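Local coordinates for N-acetyltransferase domain-containing protein (Pyrococcus horikoshii, PDB 1WWZ), which binds acetyl-coenzyme A and belongs to the GNAT acetyltransferase family, so it probably transfers acyl groups, though its substrate is not established, at residues A60-D64 with K65-F69. Numbering follows the deposited sequence.
Sequences AKVGD and KIVGF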
loop_
_atom_site.group_PDB
_atom_site.type_symbol
_atom_site.label_atom_id
_atom_site.label_comp_id
_atom_site.label_asym_id
_atom_site.label_seq_id
_atom_site.Cartn_x
_atom_site.Cartn_y
_atom_site.Cartn_z
ATOM N N ALA A 60 1.216 10.421 8.070
ATOM C CA ALA A 60 2.509 9.865 7.700
ATOM C C ALA A 60 3.496 10.594 8.598
ATOM O O ALA A 60 3.449 11.819 8.714
ATOM C CB ALA A 60 2.821 10.150 6.230
ATOM N N LYS A 61 4.378 9.845 9.247
ATOM C CA LYS A 61 5.345 10.463 10.136
ATOM C C LYS A 61 6.775 10.026 9.878
ATOM O O LYS A 61 7.044 8.879 9.516
ATOM C CB LYS A 61 4.978 10.173 11.594
ATOM C CG LYS A 61 3.643 10.763 12.023
ATOM C CD LYS A 61 3.283 10.370 13.447
ATOM C CE LYS A 61 4.288 10.903 14.456
ATOM N NZ LYS A 61 3.945 10.488 15.845
ATOM N N VAL A 62 7.686 10.974 10.044
ATOM C CA VAL A 62 9.109 10.729 9.888
ATOM C C VAL A 62 9.660 11.288 11.187
ATOM O O VAL A 62 9.888 12.490 11.310
ATOM C CB VAL A 62 9.700 11.504 8.698
ATOM C CG1 VAL A 62 11.191 11.236 8.597
ATOM C CG2 VAL A 62 8.998 11.093 7.414
ATOM N N GLY A 63 9.841 10.408 12.165
ATOM C CA GLY A 63 10.318 10.842 13.462
ATOM C C GLY A 63 9.107 11.191 14.305
ATOM O O GLY A 63 8.137 10.434 14.345
ATOM N N ASP A 64 9.145 12.345 14.964
ATOM C CA ASP A 64 8.035 12.775 15.808
ATOM C C ASP A 64 7.145 13.794 15.105
ATOM O O ASP A 64 6.186 14.296 15.693
ATOM C CB ASP A 64 8.570 13.380 17.108
ATOM C CG ASP A 64 9.408 12.399 17.906
ATOM O OD1 ASP A 64 8.846 11.396 18.398
ATOM O OD2 ASP A 64 10.630 12.628 18.037
ATOM N N LYS A 65 7.456 14.096 13.847
ATOM C CA LYS A 65 6.678 15.078 13.098
ATOM C C LYS A 65 5.801 14.470 12.018
ATOM O O LYS A 65 6.189 13.516 11.340
ATOM C CB LYS A 65 7.600 16.120 12.451
ATOM C CG LYS A 65 8.485 15.577 11.335
ATOM C CD LYS A 65 9.328 16.679 10.691
ATOM C CE LYS A 65 8.665 17.255 9.439
ATOM N NZ LYS A 65 8.713 18.748 9.389
ATOM N N ILE A 66 4.608 15.037 11.873
ATOM C CA ILE A 66 3.668 14.601 10.855
ATOM C C ILE A 66 4.112 15.306 9.578
ATOM O O ILE A 66 4.335 16.517 9.586
ATOM C CB ILE A 66 2.237 15.042 11.204
ATOM C CG1 ILE A 66 1.763 14.307 12.459
ATOM C CG2 ILE A 66 1.313 14.792 10.021
ATOM C CD1 ILE A 66 0.381 14.720 12.928
ATOM N N VAL A 67 4.256 14.559 8.490
ATOM C CA VAL A 67 4.691 15.157 7.234
ATOM C C VAL A 67 3.625 15.053 6.155
ATOM O O VAL A 67 3.804 15.550 5.047
ATOM C CB VAL A 67 5.986 14.497 6.714
ATOM C CG1 VAL A 67 7.075 14.594 7.772
ATOM C CG2 VAL A 67 5.726 13.052 6.339
ATOM N N GLY A 68 2.517 14.401 6.487
ATOM C CA GLY A 68 1.440 14.253 5.528
ATOM C C GLY A 68 0.259 13.546 6.160
ATOM O O GLY A 68 0.399 12.930 7.215
ATOM N N PHE A 69 -0.909 13.648 5.538
ATOM C CA PHE A 69 -2.080 12.975 6.072
ATOM C C PHE A 69 -3.166 12.799 5.033
ATOM O O PHE A 69 -3.160 13.446 3.985
ATOM C CB PHE A 69 -2.617 13.715 7.319
ATOM C CG PHE A 69 -3.244 15.056 7.037
ATOM C CD1 PHE A 69 -4.617 15.169 6.832
ATOM C CD2 PHE A 69 -2.472 16.218 7.030
ATOM C CE1 PHE A 69 -5.215 16.418 6.633
ATOM C CE2 PHE A 69 -3.058 17.472 6.832
ATOM C CZ PHE A 69 -4.432 17.573 6.633
#
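Ala60 O is approached by two groups of the returning strand: Val67 N donates a nearly straight hydrogen bond to it (2.9 Å, 171° at the hydrogen), and Ile66 CA makes a weaker C-H...O contact at 3.5 Å. Ala60 N in turn gives a 2.8 Å bond to Gly68 O. Ala60 thus faces both Val67 and Gly68, while Lys61 already pairs with Ile66; this one-residue shift in register defines a classic beta bulge in an antiparallel hairpin. Nearer the turn, Val62 N makes a longer, looser hydrogen bond to Lys65 O (3.2 Å).

The bulge turns Val67 so that its two methyls come against Val62 and CG2 also comes near Ala60. With CG1 anti to the carbonyl carbon (chi1 -57°), Val67 CG2 falls between the backbone N and the carbonyl carbon, 3.5 Å from Ala60 O and 4.0 Å from Val62 CG2, and the two valines meet at about a right angle. With an alanine here, the Val62 methyl would probably lose its apolar neighbour and a gap would open beside Ala60 CB. On the other face, Lys61 CG, an aliphatic carbon of that chain, touches Ile66 CG1 at 4.0 Å. In the turn, Gly63 has positive phi (90°), and a side chain there would press on the preceding carbonyl oxygen.

The hairpin joins strands 57-62 and 65-78 near the edge of the mixed GNAT sheet. Strand 5-8 flanks its first arm and strand 83-93 its second, with Phe69 bonded through the backbone to Val92 and Val67 to Asp94 just beyond the strand's end. Ile66 and Phe69 pack on helix 14-27, whereas Ala60 and Val67 touch Ile102 of helix 102-115, and Gly68 lies close to Val93, a residue of the acetyl-CoA site.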